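Local coordinates for fucolectin-related protein (Streptococcus pneumoniae, PDB 2WMF) that hydrolyses host carbohydrate antigens, probably of the blood-group type, as the catalytic module of a family 98 glycoside hydrolase, at residues 169-174 against 201-206; 178-183 against 208-213; 338-343 against 375-380. All blocks are in the same frame, centred on the assembly; numbering follows the deposited sequence.

Contact 1. Residues 169-174 against 201-206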
loop_
_atom_site.group_PDB
_atom_site.type_symbol
_atom_site.label_atom_id
_atom_site.label_comp_id
_atom_site.label_asym_id
_atom_site.label_seq_id
_atom_site.Cartn_x
_atom_site.Cartn_y
_atom_site.Cartn_z
ATOM N N VAL A 169 -10.563 -22.749 8.547
ATOM C CA VAL A 169 -11.306 -22.288 9.730
ATOM C C VAL A 169 -11.965 -20.925 9.436
ATOM O O VAL A 169 -13.122 -20.687 9.779
ATOM C CB VAL A 169 -10.443 -22.162 11.000
ATOM C CG1 VAL A 169 -11.292 -21.670 12.212
ATOM C CG2 VAL A 169 -9.778 -23.493 11.397
ATOM N N CYS A 170 -11.214 -20.012 8.820
ATOM C CA CYS A 170 -11.771 -18.738 8.434
ATOM C C CYS A 170 -13.005 -18.912 7.562
ATOM O O CYS A 170 -14.001 -18.239 7.762
ATOM C CB CYS A 170 -10.709 -17.888 7.718
ATOM S SG CYS A 170 -9.438 -17.229 8.866
ATOM N N ALA A 171 -12.926 -19.812 6.585
ATOM C CA ALA A 171 -14.035 -20.015 5.631
ATOM C C ALA A 171 -15.289 -20.512 6.358
ATOM O O ALA A 171 -16.421 -20.188 5.960
ATOM C CB ALA A 171 -13.614 -20.998 4.503
ATOM N N LYS A 172 -15.086 -21.289 7.409
ATOM C CA LYS A 172 -16.204 -21.824 8.199
ATOM C C LYS A 172 -17.039 -20.698 8.829
ATOM O O LYS A 172 -18.278 -20.821 9.022
ATOM C CB LYS A 172 -15.645 -22.795 9.229
ATOM C CG LYS A 172 -16.655 -23.400 10.163
ATOM C CD LYS A 172 -16.029 -24.500 11.061
ATOM C CE LYS A 172 -16.964 -24.902 12.204
ATOM N NZ LYS A 172 -16.310 -25.777 13.188
ATOM N N TYR A 173 -16.373 -19.590 9.155
ATOM C CA TYR A 173 -16.972 -18.506 9.919
ATOM C C TYR A 173 -17.126 -17.203 9.123
ATOM O O TYR A 173 -17.426 -16.181 9.707
ATOM C CB TYR A 173 -16.154 -18.268 11.220
ATOM C CG TYR A 173 -16.320 -19.419 12.219
ATOM C CD1 TYR A 173 -17.479 -19.506 12.982
ATOM C CD2 TYR A 173 -15.385 -20.448 12.313
ATOM C CE1 TYR A 173 -17.685 -20.572 13.858
ATOM C CE2 TYR A 173 -15.569 -21.523 13.182
ATOM C CZ TYR A 173 -16.723 -21.591 13.952
ATOM O OH TYR A 173 -16.996 -22.643 14.836
ATOM N N GLY A 174 -16.899 -17.231 7.807
ATOM C CA GLY A 174 -17.037 -16.032 6.992
ATOM C C GLY A 174 -15.958 -14.994 7.231
ATOM O O GLY A 174 -16.150 -13.815 6.948
ATOM N N GLN A 201 -7.786 -22.469 -4.064
ATOM C CA GLN A 201 -8.807 -22.735 -5.052
ATOM C C GLN A 201 -10.194 -22.909 -4.408
ATOM O O GLN A 201 -11.235 -22.524 -5.006
ATOM C CB GLN A 201 -8.447 -23.996 -5.830
ATOM C CG GLN A 201 -7.300 -23.817 -6.773
ATOM C CD GLN A 201 -6.929 -25.104 -7.468
ATOM O OE1 GLN A 201 -6.316 -26.012 -6.872
ATOM N NE2 GLN A 201 -7.251 -25.182 -8.714
ATOM N N LYS A 202 -10.238 -23.479 -3.210
ATOM C CA LYS A 202 -11.528 -23.698 -2.522
ATOM C C LYS A 202 -12.012 -22.430 -1.817
ATOM O O LYS A 202 -13.195 -22.069 -1.867
ATOM C CB LYS A 202 -11.414 -24.795 -1.454
ATOM C CG LYS A 202 -11.205 -26.221 -1.912
ATOM C CD LYS A 202 -11.040 -27.087 -0.669
ATOM C CE LYS A 202 -11.199 -28.581 -0.949
ATOM N NZ LYS A 202 -10.028 -29.393 -0.425
ATOM N N TYR A 203 -11.083 -21.745 -1.146
ATOM C CA TYR A 203 -11.439 -20.729 -0.159
ATOM C C TYR A 203 -10.958 -19.344 -0.551
ATOM O O TYR A 203 -10.769 -18.495 0.321
ATOM C CB TYR A 203 -10.886 -21.114 1.225
ATOM C CG TYR A 203 -11.310 -22.485 1.701
ATOM C CD1 TYR A 203 -12.659 -22.830 1.770
ATOM C CD2 TYR A 203 -10.358 -23.444 2.081
ATOM C CE1 TYR A 203 -13.057 -24.099 2.209
ATOM C CE2 TYR A 203 -10.750 -24.705 2.495
ATOM C CZ TYR A 203 -12.091 -25.022 2.565
ATOM O OH TYR A 203 -12.469 -26.302 3.003
ATOM N N HIS A 204 -10.783 -19.138 -1.854
ATOM C CA HIS A 204 -10.355 -17.837 -2.401
ATOM C C HIS A 204 -11.203 -16.662 -1.829
ATOM O O HIS A 204 -10.681 -15.573 -1.600
ATOM C CB HIS A 204 -10.356 -17.854 -3.937
ATOM C CG HIS A 204 -11.691 -18.175 -4.550
ATOM N ND1 HIS A 204 -12.087 -19.452 -4.897
ATOM C CD2 HIS A 204 -12.727 -17.366 -4.867
ATOM C CE1 HIS A 204 -13.322 -19.399 -5.394
ATOM N NE2 HIS A 204 -13.728 -18.149 -5.380
ATOM N N LYS A 205 -12.522 -16.859 -1.618
ATOM C CA LYS A 205 -13.356 -15.790 -1.023
ATOM C C LYS A 205 -12.782 -15.232 0.288
ATOM O O LYS A 205 -12.900 -14.025 0.569
ATOM C CB LYS A 205 -14.804 -16.274 -0.789
ATOM C CG LYS A 205 -15.725 -15.140 -0.517
ATOM C CD LYS A 205 -17.207 -15.430 -0.495
ATOM C CE LYS A 205 -17.940 -14.005 -0.390
ATOM N NZ LYS A 205 -17.932 -12.936 -1.542
ATOM N N ASN A 206 -12.179 -16.104 1.088
ATOM C CA ASN A 206 -11.741 -15.767 2.456
ATOM C C ASN A 206 -10.265 -15.429 2.544
ATOM O O ASN A 206 -9.771 -15.168 3.633
ATOM C CB ASN A 206 -12.022 -16.945 3.386
ATOM C CG ASN A 206 -13.488 -17.360 3.364
ATOM O OD1 ASN A 206 -14.319 -16.866 4.153
ATOM N ND2 ASN A 206 -13.800 -18.280 2.489
#

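Contact 2. Residues 178-183 against 208-213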
loop_
_atom_site.group_PDB
_atom_site.type_symbol
_atom_site.label_atom_id
_atom_site.label_comp_id
_atom_site.label_asym_id
_atom_site.label_seq_id
_atom_site.Cartn_x
_atom_site.Cartn_y
_atom_site.Cartn_z
ATOM N N ILE A 178 -5.372 -13.205 6.104
ATOM C CA ILE A 178 -4.585 -12.149 5.406
ATOM C C ILE A 178 -3.101 -12.475 5.563
ATOM O O ILE A 178 -2.582 -12.496 6.687
ATOM C CB ILE A 178 -4.901 -10.737 5.928
ATOM C CG1 ILE A 178 -6.411 -10.466 5.824
ATOM C CG2 ILE A 178 -4.070 -9.650 5.149
ATOM C CD1 ILE A 178 -6.820 -9.074 6.236
ATOM N N TRP A 179 -2.440 -12.705 4.423
ATOM C CA TRP A 179 -1.021 -13.107 4.405
ATOM C C TRP A 179 -0.144 -12.005 3.775
ATOM O O TRP A 179 -0.235 -11.781 2.582
ATOM C CB TRP A 179 -0.836 -14.432 3.626
ATOM C CG TRP A 179 0.511 -15.088 3.802
ATOM C CD1 TRP A 179 1.683 -14.498 4.219
ATOM C CD2 TRP A 179 0.826 -16.458 3.546
ATOM N NE1 TRP A 179 2.695 -15.414 4.225
ATOM C CE2 TRP A 179 2.205 -16.624 3.806
ATOM C CE3 TRP A 179 0.075 -17.566 3.107
ATOM C CZ2 TRP A 179 2.837 -17.868 3.677
ATOM C CZ3 TRP A 179 0.686 -18.779 2.967
ATOM C CH2 TRP A 179 2.066 -18.927 3.243
ATOM N N HIS A 180 0.668 -11.322 4.587
ATOM C CA HIS A 180 1.607 -10.300 4.099
ATOM C C HIS A 180 2.987 -10.931 3.970
ATOM O O HIS A 180 3.564 -11.458 4.946
ATOM C CB HIS A 180 1.728 -9.130 5.094
ATOM C CG HIS A 180 0.530 -8.231 5.169
ATOM N ND1 HIS A 180 0.220 -7.301 4.195
ATOM C CD2 HIS A 180 -0.385 -8.065 6.155
ATOM C CE1 HIS A 180 -0.856 -6.621 4.566
ATOM N NE2 HIS A 180 -1.239 -7.052 5.755
ATOM N N ASP A 181 3.560 -10.861 2.767
ATOM C CA ASP A 181 4.908 -11.416 2.533
ATOM C C ASP A 181 5.440 -10.893 1.208
ATOM O O ASP A 181 4.775 -10.088 0.538
ATOM C CB ASP A 181 4.906 -12.965 2.630
ATOM C CG ASP A 181 5.765 -13.482 3.748
ATOM O OD1 ASP A 181 6.824 -12.859 3.998
ATOM O OD2 ASP A 181 5.350 -14.489 4.401
ATOM N N HIS A 182 6.657 -11.280 0.867
ATOM C CA HIS A 182 7.391 -10.582 -0.178
ATOM C C HIS A 182 8.400 -11.494 -0.857
ATOM O O HIS A 182 8.825 -12.501 -0.270
ATOM C CB HIS A 182 8.101 -9.363 0.417
ATOM C CG HIS A 182 8.133 -8.204 -0.503
ATOM N ND1 HIS A 182 9.263 -7.735 -1.135
ATOM C CD2 HIS A 182 7.109 -7.450 -0.959
ATOM C CE1 HIS A 182 8.938 -6.707 -1.897
ATOM N NE2 HIS A 182 7.633 -6.527 -1.821
ATOM N N GLU A 183 8.791 -11.068 -2.059
ATOM C CA GLU A 183 9.824 -11.629 -2.920
ATOM C C GLU A 183 9.288 -12.634 -3.893
ATOM O O GLU A 183 8.404 -13.415 -3.563
ATOM C CB GLU A 183 11.031 -12.142 -2.097
ATOM C CG GLU A 183 11.664 -11.007 -1.211
ATOM C CD GLU A 183 12.944 -11.421 -0.476
ATOM O OE1 GLU A 183 13.653 -12.327 -0.955
ATOM O OE2 GLU A 183 13.258 -10.787 0.539
ATOM N N VAL A 208 -6.838 -13.163 1.492
ATOM C CA VAL A 208 -6.196 -11.949 0.987
ATOM C C VAL A 208 -4.688 -12.204 0.961
ATOM O O VAL A 208 -4.112 -12.548 2.011
ATOM C CB VAL A 208 -6.442 -10.741 1.892
ATOM C CG1 VAL A 208 -5.778 -9.505 1.277
ATOM C CG2 VAL A 208 -7.977 -10.557 2.148
ATOM N N LEU A 209 -4.066 -12.079 -0.217
ATOM C CA LEU A 209 -2.610 -12.198 -0.347
ATOM C C LEU A 209 -2.087 -10.759 -0.534
ATOM O O LEU A 209 -2.687 -9.941 -1.245
ATOM C CB LEU A 209 -2.232 -13.135 -1.493
ATOM C CG LEU A 209 -2.680 -14.607 -1.305
ATOM C CD1 LEU A 209 -2.345 -15.502 -2.538
ATOM C CD2 LEU A 209 -2.168 -15.145 0.049
ATOM N N ALA A 210 -0.991 -10.437 0.130
ATOM C CA ALA A 210 -0.534 -9.046 0.198
ATOM C C ALA A 210 0.972 -8.911 0.287
ATOM O O ALA A 210 1.662 -9.765 0.824
ATOM C CB ALA A 210 -1.236 -8.303 1.392
ATOM N N THR A 211 1.461 -7.796 -0.228
ATOM C CA THR A 211 2.877 -7.568 -0.254
ATOM C C THR A 211 3.383 -7.074 1.119
ATOM O O THR A 211 2.622 -6.718 2.014
ATOM C CB THR A 211 3.238 -6.506 -1.351
ATOM O OG1 THR A 211 2.779 -5.212 -0.916
ATOM C CG2 THR A 211 2.601 -6.852 -2.730
ATOM N N LYS A 212 4.690 -7.024 1.254
ATOM C CA LYS A 212 5.344 -6.412 2.427
ATOM C C LYS A 212 6.785 -6.039 2.064
ATOM O O LYS A 212 7.724 -6.837 2.243
ATOM C CB LYS A 212 5.339 -7.348 3.625
ATOM C CG LYS A 212 5.918 -6.704 4.920
ATOM C CD LYS A 212 5.835 -7.585 6.166
ATOM C CE LYS A 212 6.116 -6.731 7.423
ATOM N NZ LYS A 212 7.581 -6.503 7.586
ATOM N N ASN A 213 6.943 -4.803 1.586
ATOM C CA ASN A 213 8.173 -4.388 0.883
ATOM C C ASN A 213 9.375 -3.938 1.734
ATOM O O ASN A 213 10.337 -3.347 1.220
ATOM C CB ASN A 213 7.832 -3.416 -0.241
ATOM C CG ASN A 213 7.253 -2.129 0.218
ATOM O OD1 ASN A 213 7.160 -1.846 1.425
ATOM N ND2 ASN A 213 6.831 -1.302 -0.767
#

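Contact 3. Residues 338-343 against 375-380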
loop_
_atom_site.group_PDB
_atom_site.type_symbol
_atom_site.label_atom_id
_atom_site.label_comp_id
_atom_site.label_asym_id
_atom_site.label_seq_id
_atom_site.Cartn_x
_atom_site.Cartn_y
_atom_site.Cartn_z
ATOM N N VAL A 338 0.622 -10.937 -20.442
ATOM C CA VAL A 338 0.985 -11.465 -19.133
ATOM C C VAL A 338 2.269 -12.243 -19.264
ATOM O O VAL A 338 2.629 -12.701 -20.365
ATOM C CB VAL A 338 -0.112 -12.391 -18.509
ATOM C CG1 VAL A 338 -1.407 -11.652 -18.390
ATOM C CG2 VAL A 338 -0.305 -13.712 -19.297
ATOM N N PHE A 339 2.985 -12.366 -18.156
ATOM C CA PHE A 339 4.144 -13.244 -18.095
ATOM C C PHE A 339 3.743 -14.469 -17.282
ATOM O O PHE A 339 3.376 -14.350 -16.096
ATOM C CB PHE A 339 5.342 -12.567 -17.460
ATOM C CG PHE A 339 6.591 -13.434 -17.470
ATOM C CD1 PHE A 339 7.512 -13.356 -18.513
ATOM C CD2 PHE A 339 6.799 -14.371 -16.479
ATOM C CE1 PHE A 339 8.625 -14.164 -18.535
ATOM C CE2 PHE A 339 7.903 -15.205 -16.501
ATOM C CZ PHE A 339 8.813 -15.097 -17.527
ATOM N N TRP A 340 3.825 -15.632 -17.923
ATOM C CA TRP A 340 3.562 -16.926 -17.288
ATOM C C TRP A 340 4.858 -17.618 -16.907
ATOM O O TRP A 340 5.776 -17.751 -17.748
ATOM C CB TRP A 340 2.796 -17.842 -18.253
ATOM C CG TRP A 340 2.400 -19.173 -17.672
ATOM C CD1 TRP A 340 1.854 -19.408 -16.452
ATOM C CD2 TRP A 340 2.447 -20.430 -18.342
ATOM N NE1 TRP A 340 1.584 -20.751 -16.295
ATOM C CE2 TRP A 340 1.952 -21.403 -17.444
ATOM C CE3 TRP A 340 2.931 -20.845 -19.591
ATOM C CZ2 TRP A 340 1.889 -22.759 -17.770
ATOM C CZ3 TRP A 340 2.865 -22.216 -19.914
ATOM C CH2 TRP A 340 2.367 -23.145 -18.990
ATOM N N ASN A 341 4.898 -18.025 -15.648
ATOM C CA ASN A 341 6.048 -18.708 -15.048
ATOM C C ASN A 341 6.184 -20.154 -15.495
ATOM O O ASN A 341 7.037 -20.866 -14.977
ATOM C CB ASN A 341 5.960 -18.724 -13.524
ATOM C CG ASN A 341 6.595 -17.541 -12.856
ATOM O OD1 ASN A 341 7.115 -16.623 -13.497
ATOM N ND2 ASN A 341 6.591 -17.591 -11.531
ATOM N N GLY A 342 5.400 -20.606 -16.464
ATOM C CA GLY A 342 5.394 -22.036 -16.868
ATOM C C GLY A 342 6.596 -22.588 -17.618
ATOM O O GLY A 342 6.730 -23.807 -17.685
ATOM N N GLU A 343 7.438 -21.733 -18.194
ATOM C CA GLU A 343 8.657 -22.163 -18.927
ATOM C C GLU A 343 9.886 -21.419 -18.380
ATOM O O GLU A 343 10.751 -20.965 -19.151
ATOM C CB GLU A 343 8.510 -21.958 -20.451
ATOM C CG GLU A 343 7.296 -22.654 -21.009
ATOM C CD GLU A 343 6.938 -22.342 -22.453
ATOM O OE1 GLU A 343 7.672 -21.649 -23.197
ATOM O OE2 GLU A 343 5.829 -22.802 -22.820
ATOM N N PRO A 375 0.816 -8.427 -15.126
ATOM C CA PRO A 375 0.592 -9.637 -14.319
ATOM C C PRO A 375 1.604 -10.753 -14.594
ATOM O O PRO A 375 1.971 -11.016 -15.774
ATOM C CB PRO A 375 -0.825 -10.080 -14.745
ATOM C CG PRO A 375 -1.467 -8.849 -15.318
ATOM C CD PRO A 375 -0.327 -8.172 -16.030
ATOM N N VAL A 376 2.065 -11.378 -13.509
ATOM C CA VAL A 376 2.793 -12.621 -13.573
ATOM C C VAL A 376 1.858 -13.712 -13.102
ATOM O O VAL A 376 1.279 -13.604 -12.015
ATOM C CB VAL A 376 4.108 -12.599 -12.733
ATOM C CG1 VAL A 376 4.655 -14.034 -12.554
ATOM C CG2 VAL A 376 5.132 -11.747 -13.405
ATOM N N ILE A 377 1.673 -14.718 -13.957
ATOM C CA ILE A 377 0.810 -15.841 -13.630
ATOM C C ILE A 377 1.682 -17.035 -13.183
ATOM O O ILE A 377 2.653 -17.404 -13.831
ATOM C CB ILE A 377 -0.080 -16.248 -14.834
ATOM C CG1 ILE A 377 -0.807 -15.024 -15.452
ATOM C CG2 ILE A 377 -1.127 -17.343 -14.384
ATOM C CD1 ILE A 377 -1.699 -14.258 -14.449
ATOM N N HIS A 378 1.283 -17.653 -12.084
ATOM C CA HIS A 378 2.049 -18.735 -11.457
ATOM C C HIS A 378 2.035 -20.004 -12.321
ATOM O O HIS A 378 1.075 -20.266 -13.088
ATOM C CB HIS A 378 1.434 -19.004 -10.090
ATOM C CG HIS A 378 2.279 -19.854 -9.198
ATOM N ND1 HIS A 378 2.216 -21.234 -9.206
ATOM C CD2 HIS A 378 3.159 -19.508 -8.227
ATOM C CE1 HIS A 378 3.053 -21.702 -8.286
ATOM N NE2 HIS A 378 3.627 -20.668 -7.664
ATOM N N GLU A 379 3.089 -20.810 -12.204
ATOM C CA GLU A 379 3.216 -22.036 -12.979
ATOM C C GLU A 379 2.097 -23.061 -12.777
ATOM O O GLU A 379 1.880 -23.896 -13.659
ATOM C CB GLU A 379 4.564 -22.712 -12.659
ATOM C CG GLU A 379 4.681 -23.254 -11.266
ATOM C CD GLU A 379 6.123 -23.393 -10.815
ATOM O OE1 GLU A 379 6.634 -24.537 -10.941
ATOM O OE2 GLU A 379 6.711 -22.402 -10.344
ATOM N N LYS A 380 1.427 -23.003 -11.630
ATOM C CA LYS A 380 0.373 -23.966 -11.294
ATOM C C LYS A 380 -0.941 -23.691 -12.045
ATOM O O LYS A 380 -1.855 -24.549 -12.077
ATOM C CB LYS A 380 0.158 -24.001 -9.785
ATOM C CG LYS A 380 1.262 -24.710 -9.034
ATOM C CD LYS A 380 1.208 -26.255 -9.249
ATOM C CE LYS A 380 2.318 -27.027 -8.550
ATOM N NZ LYS A 380 3.672 -26.675 -9.085
HETATM O O HOH W 1 5.461 -20.116 -10.437
#

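Contact 1. Residues 169-174 against 201-206
The phenol ring of Tyr203 takes the methyl of Ala171 at an oblique angle, neither squarely over a face nor in the plane. The closest pair is Ala171 CB to Tyr203 CD1 at 3.4 Å, with CG and CE1 of the ring slightly farther from the same methyl. One face of the ring is occupied by its chain neighbour, Lys202 CB, which stands over the centre 3.7 Å above the plane of Tyr203. The other flat group at the contact is the carboxamide of Asn206, whose carbon CG comes within 3.5 Å of Ala171 CA. Ala171 thus meets an aromatic ring and an amide side by side, and it carries most of what segment 169-174 contributes. Both partners turn CG away from their own carbonyl carbon and beside the backbone N (chi1 -55° for Tyr203, -56° for Asn206), which sends ring and amide towards the one alanine.

In the fold, two neighbouring outer helices of a (beta/alpha)8 barrel meet here at their C-terminal ends, 159-172 and 194-203, just before each chain turns into its next strand. The second helix gives way to a 3-10 turn closed by Asn206 N on Tyr203 O at 2.9 Å, and this turn brings Asn206 back against Ala171. The Tyr203 side chain also lies against Leu167 and Glu168, one helical turn earlier on 159-172. Gly174 leaves the first helix with a positive phi of 71°, and its backbone is hydrogen-bonded to Arg30, while the backbone of Asn206 pairs with Phe177.

Contact 2. Residues 178-183 against 208-213
Strands 178-180 and 208-212 run parallel as neighbours, 22° apart in direction, laced by Trp179 N to Val208 O, Ala210 N to Trp179 O and Asp181 N to Ala210 O, each 2.9 Å. On one face Ile178 and Val208 lie side by side, Ile178 CG1 reaching Val208 CB at 3.9 Å, and His180 follows beside Ala210. The imidazole edge of His180 is tied down: ND1 donates to Thr211 O at 3.3 Å, with the oxygen close to the ring plane, while Ala210 CB presses obliquely on the same nitrogen. On the other face Leu209 CD2 touches Trp179 CB, and the indole of Trp179 swings away (chi1 -167°) towards Trp187 and Phe196 of the outer helices. Its NE1 gives an in-plane bond of 2.8 Å to Asp181 OD2, on the lone pair turned away from OD1. OD1 itself accepts from Asn151 N. Past the last bridge, Asn213 CA lies over one face of the His182 ring, 3.6 Å from its centroid and 17° off the normal, a CH-pi contact.

These are the fifth and sixth strands of the eight-stranded parallel barrel, seen at their C-terminal ends, the end where enzymes of this fold place their active sites. Buried Lys212 makes a salt bridge with Glu150 and a hydrogen bond to Thr214, and Asn213 spans Lys246 and Glu278 through its two amide atoms. The ring N-H donors of His180 and Trp179 fix the turn of the His180 ring and of the Asp181 carboxylate, whereas His182 meets Asn213 through a CH-pi contact.

Contact 3. Residues 338-343 against 375-380
Segments 338-343 and 375-380 run nearly parallel, 12° apart end to end, with Phe339 bridged to Val376 and Trp340 to Ile377. Phe339 N donates to Pro375 O at 2.9 Å, Ile377 N to Phe339 O at 2.8 Å, and Asn341 N to Ile377 O in an almost straight bond (174°). The side chains of Val338 and Pro375 cross at about a right angle, Val338 CG1 meeting Pro375 CB, and the other branch, CG2, reaches Ile377 CG1. Beyond them the Trp340 indole, with CG opposite the backbone N (chi1 -177°), meets Ile377 through CD1 and has His378 O at its edge: NE1 makes a weak bond of 3.3 Å to His378 O, and another weak one to Ile381 O. Gly342 CA sits over the centre of that indole, 3.4 Å above its plane.

The pair belongs to a small three-stranded parallel sheet in which 337-340 is the middle strand and 376-377 an edge strand. Val376 and Pro375 dock on barrel helix 219-231, and His378 NE2 donates to Glu188 O of helix 184-192.

At the far end a water joins the segments, accepting from Asn341 ND2 and Glu379 N and donating to Glu379 OE2 at 2.6 Å, while it rests over the His378 ring. Asn341 OD1, which lies at the edge of the Phe339 ring, accepts from Ile346 N, ND2 also reaches Glu188, and Glu379 pairs with Arg345.

Contacts 1 and 2 are linked by the chain: helix 159-172 leads into strand 176-180, and helix 194-203 into strand 207-212. Their centres lie 18 Å apart. Contact 1 joins the helix ends near the starts of those strands; contact 2 lies at the strands' C-terminal ends, consistent with closeness to the active site. Contact 3, in the family's C-terminal range, stands outside the barrel, its centre 18 Å from that of contact 2 and 25 Å from that of contact 1. Nearest atoms of contacts 2 and 3 are about 9 Å apart, and helices 184-192 and 219-231 connect them, each touched by side chains from both.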